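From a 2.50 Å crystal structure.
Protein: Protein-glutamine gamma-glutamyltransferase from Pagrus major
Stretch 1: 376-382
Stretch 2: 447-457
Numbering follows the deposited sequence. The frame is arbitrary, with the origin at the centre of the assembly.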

# COMPACT_ATOMS: atom_id res chain seq x y z
N ILE A 376 -18.17 -6.01 4.04
CA ILE A 376 -17.61 -7.27 3.55
C ILE A 376 -17.89 -8.36 4.59
O ILE A 376 -18.49 -9.40 4.28
CB ILE A 376 -16.07 -7.16 3.30
CG1 ILE A 376 -15.77 -6.04 2.28
CG2 ILE A 376 -15.53 -8.49 2.82
CD1 ILE A 376 -16.50 -6.20 0.99
N LYS A 377 -17.49 -8.11 5.83
CA LYS A 377 -17.70 -9.08 6.90
C LYS A 377 -19.12 -9.59 6.98
O LYS A 377 -19.35 -10.78 7.11
CB LYS A 377 -17.33 -8.47 8.24
CG LYS A 377 -16.57 -9.37 9.19
CD LYS A 377 -17.44 -10.45 9.71
CE LYS A 377 -16.67 -11.37 10.66
NZ LYS A 377 -16.08 -10.60 11.79
N GLU A 378 -20.08 -8.67 6.89
CA GLU A 378 -21.48 -9.04 7.02
C GLU A 378 -22.19 -9.38 5.71
O GLU A 378 -23.37 -9.77 5.72
CB GLU A 378 -22.23 -7.93 7.75
CG GLU A 378 -21.89 -7.80 9.26
CD GLU A 378 -21.75 -9.14 9.99
OE1 GLU A 378 -20.75 -9.31 10.72
OE2 GLU A 378 -22.63 -10.03 9.86
N GLY A 379 -21.47 -9.23 4.61
CA GLY A 379 -22.00 -9.54 3.30
C GLY A 379 -22.97 -8.54 2.71
O GLY A 379 -23.89 -8.94 2.01
N ASN A 380 -22.83 -7.25 2.97
CA ASN A 380 -23.76 -6.31 2.35
C ASN A 380 -23.07 -5.75 1.13
O ASN A 380 -22.23 -4.87 1.22
CB ASN A 380 -24.10 -5.18 3.29
CG ASN A 380 -24.83 -4.06 2.59
OD1 ASN A 380 -25.29 -4.22 1.45
ND2 ASN A 380 -24.95 -2.91 3.27
N LEU A 381 -23.43 -6.27 -0.03
CA LEU A 381 -22.81 -5.84 -1.27
C LEU A 381 -23.54 -4.63 -1.83
O LEU A 381 -23.15 -4.12 -2.86
CB LEU A 381 -22.86 -6.97 -2.29
CG LEU A 381 -21.83 -8.10 -2.29
CD1 LEU A 381 -21.39 -8.42 -0.90
CD2 LEU A 381 -22.43 -9.34 -2.94
N GLY A 382 -24.57 -4.15 -1.16
CA GLY A 382 -25.32 -3.02 -1.69
C GLY A 382 -24.87 -1.58 -1.44
O GLY A 382 -25.54 -0.65 -1.90
N GLN A 447 -21.60 -20.95 11.25
CA GLN A 447 -22.94 -20.80 10.75
C GLN A 447 -23.04 -19.36 10.39
O GLN A 447 -23.88 -18.96 9.58
CB GLN A 447 -23.99 -21.12 11.82
CG GLN A 447 -25.47 -20.83 11.42
CD GLN A 447 -26.03 -21.77 10.31
OE1 GLN A 447 -26.77 -21.32 9.42
NE2 GLN A 447 -25.67 -23.07 10.37
N LYS A 448 -22.19 -18.55 11.00
CA LYS A 448 -22.25 -17.14 10.67
C LYS A 448 -21.73 -16.99 9.25
O LYS A 448 -22.26 -16.21 8.48
CB LYS A 448 -21.47 -16.30 11.67
CG LYS A 448 -22.38 -15.67 12.72
CD LYS A 448 -22.69 -14.19 12.46
CE LYS A 448 -23.70 -13.93 11.31
NZ LYS A 448 -23.87 -12.45 10.95
N GLU A 449 -20.71 -17.77 8.90
CA GLU A 449 -20.17 -17.72 7.55
C GLU A 449 -21.24 -18.23 6.61
O GLU A 449 -21.40 -17.68 5.53
CB GLU A 449 -18.93 -18.61 7.39
CG GLU A 449 -18.39 -18.63 5.93
CD GLU A 449 -17.50 -19.85 5.62
OE1 GLU A 449 -17.91 -20.97 5.98
OE2 GLU A 449 -16.41 -19.69 5.03
N ARG A 450 -21.98 -19.28 7.00
CA ARG A 450 -23.04 -19.80 6.13
C ARG A 450 -24.17 -18.81 5.88
O ARG A 450 -24.71 -18.76 4.79
CB ARG A 450 -23.67 -21.09 6.69
CG ARG A 450 -24.89 -21.53 5.84
CD ARG A 450 -25.29 -23.01 5.97
NE ARG A 450 -24.23 -23.93 5.54
CZ ARG A 450 -24.31 -24.76 4.51
NH1 ARG A 450 -25.41 -24.81 3.77
NH2 ARG A 450 -23.27 -25.55 4.20
N GLU A 451 -24.54 -18.02 6.85
CA GLU A 451 -25.63 -17.14 6.55
C GLU A 451 -25.21 -15.90 5.81
O GLU A 451 -26.06 -15.25 5.21
CB GLU A 451 -26.41 -16.81 7.81
CG GLU A 451 -25.57 -16.28 8.95
CD GLU A 451 -26.29 -16.37 10.30
OE1 GLU A 451 -26.62 -17.51 10.70
OE2 GLU A 451 -26.51 -15.30 10.95
N VAL A 452 -23.93 -15.54 5.81
CA VAL A 452 -23.49 -14.35 5.07
C VAL A 452 -23.27 -14.71 3.62
O VAL A 452 -23.58 -13.94 2.72
CB VAL A 452 -22.15 -13.75 5.64
CG1 VAL A 452 -21.61 -12.67 4.71
CG2 VAL A 452 -22.41 -13.13 7.03
N TYR A 453 -22.74 -15.90 3.38
CA TYR A 453 -22.50 -16.40 2.04
C TYR A 453 -23.85 -16.58 1.40
O TYR A 453 -24.02 -16.32 0.21
CB TYR A 453 -21.81 -17.75 2.09
CG TYR A 453 -20.32 -17.61 2.15
CD1 TYR A 453 -19.72 -16.34 2.18
CD2 TYR A 453 -19.51 -18.73 2.15
CE1 TYR A 453 -18.33 -16.19 2.21
CE2 TYR A 453 -18.12 -18.60 2.18
CZ TYR A 453 -17.54 -17.33 2.21
OH TYR A 453 -16.17 -17.20 2.27
N LYS A 454 -24.81 -17.04 2.19
CA LYS A 454 -26.16 -17.25 1.70
C LYS A 454 -26.72 -15.91 1.28
O LYS A 454 -27.18 -15.73 0.16
CB LYS A 454 -27.02 -17.90 2.79
CG LYS A 454 -26.83 -19.43 2.97
CD LYS A 454 -28.04 -20.09 3.72
CE LYS A 454 -27.81 -20.27 5.28
NZ LYS A 454 -28.22 -19.12 6.20
N LYS A 455 -26.66 -14.95 2.17
CA LYS A 455 -27.14 -13.61 1.87
C LYS A 455 -26.47 -12.95 0.64
O LYS A 455 -27.12 -12.39 -0.22
CB LYS A 455 -26.91 -12.77 3.13
CG LYS A 455 -27.04 -11.26 3.00
CD LYS A 455 -26.73 -10.61 4.33
CE LYS A 455 -27.00 -9.11 4.35
NZ LYS A 455 -26.08 -8.51 5.38
N ALA A 456 -25.15 -13.05 0.56
CA ALA A 456 -24.42 -12.39 -0.51
C ALA A 456 -24.32 -13.12 -1.84
O ALA A 456 -23.88 -12.54 -2.86
CB ALA A 456 -23.03 -12.06 -0.01
N GLY A 457 -24.72 -14.39 -1.84
CA GLY A 457 -24.65 -15.17 -3.06
C GLY A 457 -23.38 -15.99 -3.25
O GLY A 457 -23.05 -16.34 -4.39

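Stretch 1 carries the last part of a helix into an irregular segment, and this turning point rests on one side of the helix formed by stretch 2. The nearest CA atoms across the stretches are those of Gly379 and Val452, 5.3 Å apart. Lys448, Val452, Lys455 and Ala456, spaced three, four or one residue apart, lie along the same side of their helix, and all four direct their CA-to-CB bonds toward stretch 1.

Ile376 points away and is buried, as suits a branched hydrocarbon; its carbonyl O accepts a bond from Gly379 N (3.0 Å), helping to close off the helix. Lys377 also points away, and its ammonium group is hydrogen-bonded elsewhere in the structure. What it offers stretch 2 is backbone: its O lies 3.8 Å from Val452 CG1.

Glu378 is the electrostatic anchor. Its CA-to-CB bond points away, yet with chi1 and chi2 both m the carboxylate comes back near stretch 2, where OE2 forms a salt bridge with Lys448 NZ at 2.9 Å. The hydrogen bond within this salt bridge is weak. Lys448 NZ also makes a long salt bridge with Glu451 OE2 in its own helix, at 3.9 Å, and thus lies between two carboxylates. The backbone of Glu378 is used as well: near the end of a helix, a carbonyl can lack an amide partner from a following turn, and here Lys455 NZ donates to Glu378 O at 3.0 Å. An almost fully extended lysine, all four chi angles t, provides the reach.

Gly379 leaves helical geometry in a Schellman motif, with a phi of 76° that by itself favours glycine. Packing makes a second demand: a CB here would point toward stretch 2 and stand 2.5 Å from Val452 CG1, a clash. Without one, Gly379 N approaches that methyl to 3.4 Å, and Gly379 O lies 3.8 Å from Ala456 CB. Val452 fills the space beside the bare backbone with a compact, buried side chain, while the small methyl of Ala456 allows close approach.

Asn380 points away and serves its own loop, its OD1 accepting a bond from Gly382 N (2.7 Å). Leu381 turns back toward the helix, and its CD2 meets Ala456 CB at 4.0 Å in an apolar contact, also lying 3.5 Å from Ala456 O. A long aliphatic residue thus complements a small one. Gly382 lies beyond the contact.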